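Local structure of carbohydrate deacetylase Agd3 (Neosartorya fumigata, 6NWZ) at residues V56-V61 with Y85-T90; A81-D86 with Y93-T98; E167-Y172 with T220-T225; S22-I27 with V71-G76. The protein probably removes acetyl groups from N-acetylgalactosamine units of the exopolysaccharide galactosaminogalactan and is required for biofilm formation by this fungus. All coordinates share one frame; numbering follows the deposited sequence.

All four contacts lie within the carbohydrate-binding (CBM87) part of the chain. Contacts 1 and 2 form one unit: their centres are 6 Å apart, they share Tyr85 and Asp86, and Ala96 of contact 2 packs against Val56, Pro57 and Tyr87 of contact 1. Contact 3 stands apart, with nearest atoms about 8 Å from contact 2. Contact 4 lies about 12 Å from contacts 1 and 2, between nearest atoms. Contacts 1 and 2 are remote from the zinc and glycan sites. In contact 3 the Trp222 side chain is about 8 Å from that of the zinc ligand Asp530, and in contact 4 that of Val23 is about 7 Å from that of Leu684, which binds a different zinc.

Contact 1 (V56-V61 with Y85-T90); sequences VPQAGV and YDYGGT
Gln58 turns its CG anti to the backbone N (chi1 -178°) and stays extended beyond it, a shape that lays its side chain over the ring of Tyr85 and brings CG beside the ring of Tyr87. Both tyrosines set their own CG beside the backbone N, anti to the carbonyl carbon, which sends the two rings in much the same direction, toward the turn at 57-60. The CB of Gln58 sits above the centre of the Tyr85 ring, 3.6 Å from the centroid, as a CH-pi contact. Further along, the amide plane of Gln58 is tilted only 19° from the plane of that ring, whereas it stands almost perpendicular to the Tyr87 ring, whose CE2 lies 3.5 Å from Gln58 CG. Each phenol ends on a main-chain carbonyl. Tyr85 OH donates to Val56 O at 2.8 Å, and Tyr87 OH donates to Gln58 O at 2.9 Å. Both hydroxyls lie in the carbonyl plane, on a lone pair. The receiving loop is shaped by a type I beta turn, closed by Gly60 N to Pro57 O at 2.8 Å. On the other segment Asp86 OD1 accepts from Gly88 N, an Asx turn that bends the chain around Tyr87. The 56-61 loop follows strand 51-55, and Val56 still pairs through its backbone with Ala31 of strand 22-31. Gln101 of helix 99-112 bonds to Val61 O, Lys32 makes a cation-pi contact with Tyr85, and Ala96, just after strand 93-95, packs against Val56 and both tyrosines.

Contact 2 (A81-D86 with Y93-T98); sequences AEVSYD and YQSALT
Tyr85 and Gln94 are the hydrogen-bonded pair of a two-stranded antiparallel hairpin, with Tyr85 N to Gln94 O and Gln94 N to Tyr85 O both at 2.9 Å. The non-hydrogen-bonded pairs Ser84-Ser95 and Asp86-Tyr93 flank it. Beyond the strands, Ala96 N adds a bond to Val83 O at 2.7 Å. Among the hydroxyls, Ser95 OG donates to Glu82 O at 2.9 Å and accepts from Leu97 N, an ST turn, while Trp102 NE1 of helix 99-112 also bonds to it. Ser84 OG makes a weak bond to Gln94 O and lies at the edge of the Tyr93 ring. Over the face of that ring rests Asp86 CB, 3.7 Å from the centroid; the carboxylate, its OD1 taken by Gly88 N, stacks with its plane 22° from the ring. Apolar contacts lie toward the other end. Ala96 CB meets the edge of the Tyr85 ring, 3.6 Å from CE1, and Val83 CG2 lies 3.9 Å from Leu97 CG; Val83 and Leu97 both touch Ile30. The hairpin is therefore tied by central backbone bonds, by the three-bonded Ser95 hydroxyl and buried Val83, Ala96 and Leu97 at one end, and by the Asp86-Tyr93 CH-pi contact at the exposed end.

Contact 3 (E167-Y172 with T220-T225); sequences EGLWHY and TDWSAT
Leu169 packs against Trp222, Ser223 and Thr225 in a largely apolar contact between the loop joining strands 164-165 and 174-176 and the start of helix 224-237. Its two methyl branches divide the work. CD2 approaches the benzo part of the Trp222 indole obliquely, 3.6 Å from CZ2. CD1 reaches past the tryptophan to Ser223 OG at 3.6 Å and to Thr225 CG2 at 3.9 Å. The tryptophan holds its CG between the backbone N and the carbonyl carbon (chi1 63°), which folds the indole back over its neighbour, with Ser223 CB under one face. The rim of the same ring is turned to the loop backbone: Gly168 O lies 3.7 Å from CZ2 and Glu167 O 3.8 Å from CH2. Gly168, having no side chain, lets the ring edge come up to the main chain. Of the polar groups beside the packing, two are engaged locally: Ser223 is the N-cap residue of helix 224-237, its OG bonding to Ser226 N, and Leu169 O accepts from His171 ND1 at 2.9 Å. Thr225 OG1 instead bonds to Ser165 O, joining the helix to the strand before the loop. The Trp222 side chain is about 8 Å from that of Asp530, a ligand of a bound zinc. The two segments thus cohere through van der Waals contact, to which the carbonyls may add a modest electrostatic attraction toward the C-H rim of the indole.

Contact 4 (S22-I27 with V71-G76); sequences SVLSNI and VGNYGG
Val71 starts a parallel pairing with Ser22, and its CG1 lies 4.2 Å from Leu24 CG across the contact. Gly72 then takes both backbone bonds of the regular part: its N donates to Ser22 O at 2.8 Å and its O accepts from Leu24 N at 2.6 Å, the latter nearly straight at 174°. The side chain of Asn73 runs beside that of Leu24, pointing the same way, while Asn73 O faces Leu24 CB. Tyr74 comes next. Its ring lies alongside the Asn26 side chain, with Asn26 O near the ring plane at the edge and Asn26 OD1 3.6 Å from CE1. Asn26 sets its CG anti to the backbone N (chi1 -160°), which carries the amide along the tyrosine. Thr52 OG1 of strand 51-55 bonds to that amide oxygen. The carbonyl O of Tyr74 touches Val23 CG1 at 3.4 Å and is hydrogen-bonded to Tyr108 OH. Gly75 N donates to Asn26 O at 2.9 Å, with the donor tilted 34° out of the carbonyl plane. At Gly76 the N lies 3.6 Å from Ile27 CD1. The bond from Gly75 to Asn26 is thus one residue out of step with that from Gly72 to Ser22, although Ile27 comes nearest Gly76, as Val23 does Gly72. Around it, strand 613-618 bonds to Val23 and Ser25 along the other edge, strand 51-55 pairs with Ile27, and Tyr108 and Tyr112 of helix 99-112 pack on Val23.

Contact 1 (V56-V61 with Y85-T90)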
loop_
_atom_site.group_PDB
_atom_site.type_symbol
_atom_site.label_atom_id
_atom_site.label_comp_id
_atom_site.label_asym_id
_atom_site.label_seq_id
_atom_site.Cartn_x
_atom_site.Cartn_y
_atom_site.Cartn_z
ATOM N N VAL A 56 25.118 -15.172 -0.226
ATOM C CA VAL A 56 26.473 -15.574 0.128
ATOM C C VAL A 56 26.382 -16.551 1.298
ATOM O O VAL A 56 26.129 -16.129 2.436
ATOM C CB VAL A 56 27.348 -14.365 0.484
ATOM C CG1 VAL A 56 28.798 -14.796 0.639
ATOM C CG2 VAL A 56 27.213 -13.280 -0.573
ATOM N N PRO A 57 26.580 -17.846 1.079
ATOM C CA PRO A 57 26.617 -18.792 2.195
ATOM C C PRO A 57 27.932 -18.682 2.954
ATOM O O PRO A 57 28.893 -18.057 2.506
ATOM C CB PRO A 57 26.485 -20.148 1.504
ATOM C CG PRO A 57 27.128 -19.928 0.181
ATOM C CD PRO A 57 26.790 -18.514 -0.216
ATOM N N GLN A 58 27.956 -19.318 4.130
ATOM C CA GLN A 58 29.149 -19.277 4.971
ATOM C C GLN A 58 30.359 -19.867 4.261
ATOM O O GLN A 58 31.497 -19.473 4.542
ATOM C CB GLN A 58 28.886 -20.016 6.284
ATOM C CG GLN A 58 30.049 -19.988 7.259
ATOM C CD GLN A 58 29.679 -20.527 8.623
ATOM O OE1 GLN A 58 28.517 -20.837 8.887
ATOM N NE2 GLN A 58 30.668 -20.639 9.502
ATOM N N ALA A 59 30.137 -20.805 3.339
ATOM C CA ALA A 59 31.240 -21.376 2.576
ATOM C C ALA A 59 31.791 -20.406 1.539
ATOM O O ALA A 59 32.894 -20.626 1.032
ATOM C CB ALA A 59 30.789 -22.667 1.892
ATOM N N GLY A 60 31.051 -19.352 1.211
ATOM C CA GLY A 60 31.490 -18.354 0.257
ATOM C C GLY A 60 30.784 -18.483 -1.083
ATOM O O GLY A 60 30.042 -19.432 -1.350
ATOM N N VAL A 61 31.035 -17.494 -1.938
ATOM C CA VAL A 61 30.479 -17.473 -3.286
ATOM C C VAL A 61 31.254 -16.439 -4.088
ATOM O O VAL A 61 31.859 -15.526 -3.519
ATOM C CB VAL A 61 28.957 -17.161 -3.247
ATOM C CG1 VAL A 61 28.719 -15.700 -2.919
ATOM C CG2 VAL A 61 28.286 -17.542 -4.559
ATOM N N TYR A 85 29.511 -14.228 9.222
ATOM C CA TYR A 85 29.255 -15.460 9.951
ATOM C C TYR A 85 30.287 -15.616 11.060
ATOM O O TYR A 85 31.362 -15.012 11.023
ATOM C CB TYR A 85 29.315 -16.689 9.040
ATOM C CG TYR A 85 28.271 -16.750 7.953
ATOM C CD1 TYR A 85 28.450 -16.083 6.746
ATOM C CD2 TYR A 85 27.123 -17.511 8.116
ATOM C CE1 TYR A 85 27.502 -16.156 5.742
ATOM C CE2 TYR A 85 26.171 -17.592 7.122
ATOM C CZ TYR A 85 26.363 -16.915 5.939
ATOM O OH TYR A 85 25.408 -17.001 4.953
ATOM N N ASP A 86 29.952 -16.444 12.046
ATOM C CA ASP A 86 30.884 -16.794 13.116
ATOM C C ASP A 86 31.618 -18.054 12.679
ATOM O O ASP A 86 31.060 -19.155 12.706
ATOM C CB ASP A 86 30.155 -16.994 14.441
ATOM C CG ASP A 86 31.098 -17.346 15.591
ATOM O OD1 ASP A 86 32.332 -17.342 15.391
ATOM O OD2 ASP A 86 30.601 -17.628 16.703
ATOM N N TYR A 87 32.870 -17.891 12.263
ATOM C CA TYR A 87 33.699 -19.006 11.824
ATOM C C TYR A 87 34.398 -19.708 12.976
ATOM O O TYR A 87 35.196 -20.620 12.735
ATOM C CB TYR A 87 34.723 -18.518 10.798
ATOM C CG TYR A 87 34.081 -18.107 9.497
ATOM C CD1 TYR A 87 33.627 -16.807 9.301
ATOM C CD2 TYR A 87 33.897 -19.025 8.474
ATOM C CE1 TYR A 87 33.023 -16.436 8.114
ATOM C CE2 TYR A 87 33.296 -18.664 7.287
ATOM C CZ TYR A 87 32.861 -17.373 7.110
ATOM O OH TYR A 87 32.262 -17.029 5.920
ATOM N N GLY A 88 34.113 -19.312 14.213
ATOM C CA GLY A 88 34.698 -19.966 15.361
ATOM C C GLY A 88 36.200 -19.749 15.453
ATOM O O GLY A 88 36.811 -18.993 14.704
ATOM N N GLY A 89 36.789 -20.456 16.415
ATOM C CA GLY A 89 38.218 -20.371 16.605
ATOM C C GLY A 89 38.649 -18.948 16.890
ATOM O O GLY A 89 37.908 -18.141 17.460
ATOM N N THR A 90 39.873 -18.630 16.474
ATOM C CA THR A 90 40.368 -17.265 16.582
ATOM C C THR A 90 39.852 -16.369 15.463
ATOM O O THR A 90 39.925 -15.142 15.587
ATOM C CB THR A 90 41.898 -17.263 16.590
ATOM O OG1 THR A 90 42.383 -18.153 15.576
ATOM C CG2 THR A 90 42.417 -17.717 17.947
#

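Contact 2 (A81-D86 with Y93-T98)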
loop_
_atom_site.group_PDB
_atom_site.type_symbol
_atom_site.label_atom_id
_atom_site.label_comp_id
_atom_site.label_asym_id
_atom_site.label_seq_id
_atom_site.Cartn_x
_atom_site.Cartn_y
_atom_site.Cartn_z
ATOM N N ALA A 81 24.325 -6.788 6.835
ATOM C CA ALA A 81 25.091 -7.393 7.926
ATOM C C ALA A 81 26.474 -7.862 7.476
ATOM O O ALA A 81 27.038 -8.795 8.055
ATOM C CB ALA A 81 24.319 -8.551 8.569
ATOM N N GLU A 82 27.030 -7.221 6.445
ATOM C CA GLU A 82 28.349 -7.553 5.904
ATOM C C GLU A 82 28.483 -9.028 5.535
ATOM O O GLU A 82 29.603 -9.550 5.503
ATOM C CB GLU A 82 29.467 -7.172 6.884
ATOM C CG GLU A 82 29.712 -5.690 7.028
ATOM C CD GLU A 82 30.638 -5.367 8.187
ATOM O OE1 GLU A 82 30.244 -5.597 9.350
ATOM O OE2 GLU A 82 31.760 -4.884 7.939
ATOM N N VAL A 83 27.366 -9.695 5.228
ATOM C CA VAL A 83 27.268 -11.151 5.091
ATOM C C VAL A 83 28.254 -11.847 6.024
ATOM O O VAL A 83 29.114 -12.625 5.589
ATOM C CB VAL A 83 27.445 -11.607 3.627
ATOM C CG1 VAL A 83 26.248 -11.168 2.813
ATOM C CG2 VAL A 83 28.732 -11.085 2.994
ATOM N N SER A 84 28.114 -11.585 7.320
ATOM C CA SER A 84 29.066 -12.028 8.328
ATOM C C SER A 84 28.587 -13.292 9.028
ATOM O O SER A 84 27.413 -13.413 9.394
ATOM C CB SER A 84 29.303 -10.931 9.365
ATOM O OG SER A 84 30.140 -11.405 10.402
ATOM N N TYR A 85 29.511 -14.228 9.222
ATOM C CA TYR A 85 29.255 -15.460 9.951
ATOM C C TYR A 85 30.287 -15.616 11.060
ATOM O O TYR A 85 31.362 -15.012 11.023
ATOM C CB TYR A 85 29.315 -16.689 9.040
ATOM C CG TYR A 85 28.271 -16.750 7.953
ATOM C CD1 TYR A 85 28.450 -16.083 6.746
ATOM C CD2 TYR A 85 27.123 -17.511 8.116
ATOM C CE1 TYR A 85 27.502 -16.156 5.742
ATOM C CE2 TYR A 85 26.171 -17.592 7.122
ATOM C CZ TYR A 85 26.363 -16.915 5.939
ATOM O OH TYR A 85 25.408 -17.001 4.953
ATOM N N ASP A 86 29.952 -16.444 12.046
ATOM C CA ASP A 86 30.884 -16.794 13.116
ATOM C C ASP A 86 31.618 -18.054 12.679
ATOM O O ASP A 86 31.060 -19.155 12.706
ATOM C CB ASP A 86 30.155 -16.994 14.441
ATOM C CG ASP A 86 31.098 -17.346 15.591
ATOM O OD1 ASP A 86 32.332 -17.342 15.391
ATOM O OD2 ASP A 86 30.601 -17.628 16.703
ATOM N N TYR A 93 33.863 -13.771 14.138
ATOM C CA TYR A 93 32.950 -13.218 13.147
ATOM C C TYR A 93 33.725 -12.566 12.009
ATOM O O TYR A 93 34.592 -11.718 12.240
ATOM C CB TYR A 93 32.011 -12.206 13.798
ATOM C CG TYR A 93 30.720 -12.816 14.278
ATOM C CD1 TYR A 93 29.653 -12.992 13.408
ATOM C CD2 TYR A 93 30.567 -13.227 15.596
ATOM C CE1 TYR A 93 28.468 -13.555 13.835
ATOM C CE2 TYR A 93 29.385 -13.792 16.035
ATOM C CZ TYR A 93 28.336 -13.954 15.149
ATOM O OH TYR A 93 27.151 -14.515 15.570
ATOM N N GLN A 94 33.414 -12.972 10.778
ATOM C CA GLN A 94 34.036 -12.408 9.587
ATOM C C GLN A 94 33.015 -12.386 8.461
ATOM O O GLN A 94 32.043 -13.143 8.466
ATOM C CB GLN A 94 35.266 -13.205 9.135
ATOM C CG GLN A 94 36.427 -13.234 10.113
ATOM C CD GLN A 94 37.091 -11.887 10.287
ATOM O OE1 GLN A 94 36.865 -10.960 9.506
ATOM N NE2 GLN A 94 37.917 -11.770 11.319
ATOM N N SER A 95 33.258 -11.516 7.486
ATOM C CA SER A 95 32.427 -11.491 6.291
ATOM C C SER A 95 32.667 -12.738 5.450
ATOM O O SER A 95 33.804 -13.189 5.289
ATOM C CB SER A 95 32.726 -10.243 5.464
ATOM O OG SER A 95 32.096 -10.311 4.197
ATOM N N ALA A 96 31.585 -13.299 4.906
ATOM C CA ALA A 96 31.724 -14.457 4.031
ATOM C C ALA A 96 32.325 -14.091 2.677
ATOM O O ALA A 96 32.758 -14.988 1.943
ATOM C CB ALA A 96 30.374 -15.147 3.841
ATOM N N LEU A 97 32.360 -12.804 2.331
ATOM C CA LEU A 97 33.077 -12.339 1.153
ATOM C C LEU A 97 34.528 -12.051 1.519
ATOM O O LEU A 97 34.810 -11.430 2.549
ATOM C CB LEU A 97 32.420 -11.083 0.573
ATOM C CG LEU A 97 31.054 -11.231 -0.106
ATOM C CD1 LEU A 97 30.543 -9.885 -0.602
ATOM C CD2 LEU A 97 31.119 -12.218 -1.257
ATOM N N THR A 98 35.445 -12.510 0.666
ATOM C CA THR A 98 36.868 -12.393 0.945
ATOM C C THR A 98 37.315 -10.934 0.870
ATOM O O THR A 98 36.601 -10.050 0.385
ATOM C CB THR A 98 37.688 -13.239 -0.033
ATOM O OG1 THR A 98 37.870 -12.523 -1.261
ATOM C CG2 THR A 98 36.987 -14.560 -0.326
#

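Contact 3 (E167-Y172 with T220-T225)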
loop_
_atom_site.group_PDB
_atom_site.type_symbol
_atom_site.label_atom_id
_atom_site.label_comp_id
_atom_site.label_asym_id
_atom_site.label_seq_id
_atom_site.Cartn_x
_atom_site.Cartn_y
_atom_site.Cartn_z
ATOM N N GLU A 167 11.995 0.135 18.736
ATOM C CA GLU A 167 11.681 -1.000 19.590
ATOM C C GLU A 167 11.569 -2.269 18.755
ATOM O O GLU A 167 10.836 -2.317 17.765
ATOM C CB GLU A 167 10.385 -0.732 20.356
ATOM C CG GLU A 167 10.022 -1.787 21.386
ATOM C CD GLU A 167 8.918 -1.321 22.319
ATOM O OE1 GLU A 167 8.828 -0.099 22.567
ATOM O OE2 GLU A 167 8.137 -2.170 22.801
ATOM N N GLY A 168 12.331 -3.289 19.144
ATOM C CA GLY A 168 12.378 -4.533 18.416
ATOM C C GLY A 168 13.485 -4.628 17.391
ATOM O O GLY A 168 13.781 -5.731 16.922
ATOM N N LEU A 169 14.098 -3.510 17.024
ATOM C CA LEU A 169 15.209 -3.496 16.083
ATOM C C LEU A 169 16.500 -3.318 16.870
ATOM O O LEU A 169 16.700 -2.284 17.516
ATOM C CB LEU A 169 15.045 -2.372 15.060
ATOM C CG LEU A 169 13.778 -2.372 14.204
ATOM C CD1 LEU A 169 13.731 -1.137 13.306
ATOM C CD2 LEU A 169 13.702 -3.645 13.378
ATOM N N TRP A 170 17.365 -4.327 16.829
ATOM C CA TRP A 170 18.647 -4.221 17.511
ATOM C C TRP A 170 19.526 -3.204 16.791
ATOM O O TRP A 170 19.681 -3.266 15.567
ATOM C CB TRP A 170 19.329 -5.587 17.566
ATOM C CG TRP A 170 20.438 -5.666 18.566
ATOM C CD1 TRP A 170 21.777 -5.684 18.307
ATOM C CD2 TRP A 170 20.303 -5.733 19.991
ATOM N NE1 TRP A 170 22.486 -5.762 19.484
ATOM C CE2 TRP A 170 21.603 -5.791 20.532
ATOM C CE3 TRP A 170 19.209 -5.753 20.863
ATOM C CZ2 TRP A 170 21.838 -5.866 21.902
ATOM C CZ3 TRP A 170 19.445 -5.822 22.223
ATOM C CH2 TRP A 170 20.749 -5.879 22.730
ATOM N N HIS A 171 20.092 -2.259 17.544
ATOM C CA HIS A 171 20.961 -1.236 16.970
ATOM C C HIS A 171 22.171 -1.023 17.874
ATOM O O HIS A 171 22.289 -1.618 18.947
ATOM C CB HIS A 171 20.202 0.073 16.741
ATOM C CG HIS A 171 19.444 0.552 17.938
ATOM N ND1 HIS A 171 18.186 0.085 18.258
ATOM C CD2 HIS A 171 19.763 1.460 18.892
ATOM C CE1 HIS A 171 17.761 0.686 19.356
ATOM N NE2 HIS A 171 18.700 1.521 19.763
ATOM N N TYR A 172 23.094 -0.176 17.420
ATOM C CA TYR A 172 24.334 0.093 18.147
ATOM C C TYR A 172 24.602 1.592 18.118
ATOM O O TYR A 172 25.029 2.133 17.085
ATOM C CB TYR A 172 25.515 -0.667 17.552
ATOM C CG TYR A 172 25.264 -2.134 17.286
ATOM C CD1 TYR A 172 24.729 -2.553 16.075
ATOM C CD2 TYR A 172 25.574 -3.101 18.237
ATOM C CE1 TYR A 172 24.500 -3.888 15.816
ATOM C CE2 TYR A 172 25.348 -4.445 17.986
ATOM C CZ TYR A 172 24.809 -4.831 16.771
ATOM O OH TYR A 172 24.575 -6.161 16.499
ATOM N N THR A 220 11.538 -5.217 7.161
ATOM C CA THR A 220 10.406 -4.659 6.431
ATOM C C THR A 220 9.154 -5.521 6.537
ATOM O O THR A 220 8.073 -5.053 6.169
ATOM C CB THR A 220 10.777 -4.462 4.961
ATOM O OG1 THR A 220 11.062 -5.735 4.362
ATOM C CG2 THR A 220 12.003 -3.559 4.839
ATOM N N ASP A 221 9.267 -6.756 7.033
ATOM C CA ASP A 221 8.097 -7.625 7.127
ATOM C C ASP A 221 7.145 -7.175 8.231
ATOM O O ASP A 221 5.923 -7.269 8.074
ATOM C CB ASP A 221 8.529 -9.078 7.351
ATOM C CG ASP A 221 9.713 -9.204 8.297
ATOM O OD1 ASP A 221 10.660 -8.395 8.188
ATOM O OD2 ASP A 221 9.704 -10.116 9.149
ATOM N N TRP A 222 7.676 -6.689 9.354
ATOM C CA TRP A 222 6.829 -6.283 10.471
ATOM C C TRP A 222 7.039 -4.852 10.940
ATOM O O TRP A 222 6.134 -4.303 11.578
ATOM C CB TRP A 222 7.023 -7.223 11.675
ATOM C CG TRP A 222 8.408 -7.209 12.264
ATOM C CD1 TRP A 222 9.422 -8.083 11.993
ATOM C CD2 TRP A 222 8.928 -6.277 13.225
ATOM N NE1 TRP A 222 10.540 -7.752 12.723
ATOM C CE2 TRP A 222 10.264 -6.647 13.485
ATOM C CE3 TRP A 222 8.395 -5.167 13.890
ATOM C CZ2 TRP A 222 11.074 -5.945 14.377
ATOM C CZ3 TRP A 222 9.203 -4.469 14.774
ATOM C CH2 TRP A 222 10.526 -4.862 15.011
ATOM N N SER A 223 8.177 -4.226 10.653
ATOM C CA SER A 223 8.514 -2.936 11.245
ATOM C C SER A 223 8.117 -1.804 10.306
ATOM O O SER A 223 8.596 -1.735 9.168
ATOM C CB SER A 223 10.007 -2.863 11.567
ATOM O OG SER A 223 10.382 -1.548 11.934
ATOM N N ALA A 224 7.248 -0.914 10.789
ATOM C CA ALA A 224 6.949 0.294 10.029
ATOM C C ALA A 224 8.166 1.211 9.956
ATOM O O ALA A 224 8.391 1.866 8.931
ATOM C CB ALA A 224 5.752 1.020 10.638
ATOM N N THR A 225 8.969 1.261 11.026
ATOM C CA THR A 225 10.178 2.083 11.014
ATOM C C THR A 225 11.109 1.685 9.875
ATOM O O THR A 225 11.642 2.549 9.169
ATOM C CB THR A 225 10.906 1.982 12.359
ATOM O OG1 THR A 225 10.270 2.837 13.318
ATOM C CG2 THR A 225 12.364 2.396 12.230
#

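Contact 4 (S22-I27 with V71-G76)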
loop_
_atom_site.group_PDB
_atom_site.type_symbol
_atom_site.label_atom_id
_atom_site.label_comp_id
_atom_site.label_asym_id
_atom_site.label_seq_id
_atom_site.Cartn_x
_atom_site.Cartn_y
_atom_site.Cartn_z
ATOM N N SER A 22 29.159 4.029 -19.361
ATOM C CA SER A 22 27.739 3.809 -19.120
ATOM C C SER A 22 27.570 2.785 -18.007
ATOM O O SER A 22 28.393 1.880 -17.847
ATOM C CB SER A 22 27.012 3.326 -20.381
ATOM O OG SER A 22 27.093 4.298 -21.406
ATOM N N VAL A 23 26.492 2.935 -17.240
ATOM C CA VAL A 23 26.203 2.074 -16.099
ATOM C C VAL A 23 24.762 1.594 -16.198
ATOM O O VAL A 23 23.854 2.385 -16.476
ATOM C CB VAL A 23 26.435 2.808 -14.760
ATOM C CG1 VAL A 23 26.168 1.881 -13.586
ATOM C CG2 VAL A 23 27.844 3.376 -14.693
ATOM N N LEU A 24 24.551 0.298 -15.971
ATOM C CA LEU A 24 23.205 -0.253 -15.894
ATOM C C LEU A 24 22.602 0.021 -14.520
ATOM O O LEU A 24 23.291 -0.054 -13.500
ATOM C CB LEU A 24 23.228 -1.755 -16.170
ATOM C CG LEU A 24 23.826 -2.158 -17.516
ATOM C CD1 LEU A 24 23.653 -3.647 -17.725
ATOM C CD2 LEU A 24 23.186 -1.375 -18.650
ATOM N N SER A 25 21.302 0.337 -14.497
ATOM C CA SER A 25 20.608 0.742 -13.277
ATOM C C SER A 25 20.139 -0.431 -12.429
ATOM O O SER A 25 19.199 -0.272 -11.639
ATOM C CB SER A 25 19.412 1.634 -13.619
ATOM O OG SER A 25 19.832 2.862 -14.184
ATOM N N ASN A 26 20.755 -1.598 -12.572
ATOM C CA ASN A 26 20.371 -2.757 -11.782
ATOM C C ASN A 26 21.026 -2.689 -10.407
ATOM O O ASN A 26 22.224 -2.419 -10.296
ATOM C CB ASN A 26 20.774 -4.038 -12.506
ATOM C CG ASN A 26 20.008 -5.241 -12.021
ATOM O OD1 ASN A 26 20.508 -6.029 -11.220
ATOM N ND2 ASN A 26 18.779 -5.388 -12.499
ATOM N N ILE A 27 20.240 -2.931 -9.361
ATOM C CA ILE A 27 20.733 -2.862 -7.988
ATOM C C ILE A 27 21.151 -4.255 -7.538
ATOM O O ILE A 27 20.358 -5.203 -7.591
ATOM C CB ILE A 27 19.668 -2.274 -7.049
ATOM C CG1 ILE A 27 19.332 -0.843 -7.465
ATOM C CG2 ILE A 27 20.158 -2.291 -5.616
ATOM C CD1 ILE A 27 20.516 0.097 -7.398
ATOM N N VAL A 71 31.155 -0.644 -19.621
ATOM C CA VAL A 71 29.774 -0.673 -19.155
ATOM C C VAL A 71 29.739 -1.304 -17.773
ATOM O O VAL A 71 30.139 -2.463 -17.605
ATOM C CB VAL A 71 28.852 -1.439 -20.116
ATOM C CG1 VAL A 71 27.570 -1.829 -19.406
ATOM C CG2 VAL A 71 28.539 -0.584 -21.329
ATOM N N GLY A 72 29.257 -0.547 -16.788
ATOM C CA GLY A 72 29.057 -1.086 -15.453
ATOM C C GLY A 72 27.713 -1.786 -15.358
ATOM O O GLY A 72 26.690 -1.257 -15.809
ATOM N N ASN A 73 27.711 -2.980 -14.765
ATOM C CA ASN A 73 26.514 -3.810 -14.740
ATOM C C ASN A 73 25.560 -3.474 -13.603
ATOM O O ASN A 73 24.433 -3.983 -13.600
ATOM C CB ASN A 73 26.900 -5.287 -14.649
ATOM C CG ASN A 73 27.273 -5.870 -15.993
ATOM O OD1 ASN A 73 27.483 -5.139 -16.961
ATOM N ND2 ASN A 73 27.357 -7.194 -16.063
ATOM N N TYR A 74 25.965 -2.640 -12.649
ATOM C CA TYR A 74 25.136 -2.373 -11.482
ATOM C C TYR A 74 25.229 -0.909 -11.089
ATOM O O TYR A 74 26.325 -0.342 -11.036
ATOM C CB TYR A 74 25.542 -3.268 -10.307
ATOM C CG TYR A 74 25.415 -4.739 -10.622
ATOM C CD1 TYR A 74 24.189 -5.387 -10.527
ATOM C CD2 TYR A 74 26.516 -5.477 -11.033
ATOM C CE1 TYR A 74 24.066 -6.732 -10.823
ATOM C CE2 TYR A 74 26.405 -6.820 -11.329
ATOM C CZ TYR A 74 25.179 -7.444 -11.223
ATOM O OH TYR A 74 25.071 -8.784 -11.519
ATOM N N GLY A 75 24.077 -0.305 -10.820
ATOM C CA GLY A 75 23.980 1.078 -10.414
ATOM C C GLY A 75 24.057 1.298 -8.928
ATOM O O GLY A 75 24.112 2.444 -8.469
ATOM N N GLY A 76 24.067 0.221 -8.155
ATOM C CA GLY A 76 24.144 0.331 -6.715
ATOM C C GLY A 76 24.358 -1.033 -6.108
ATOM O O GLY A 76 24.100 -2.063 -6.741
#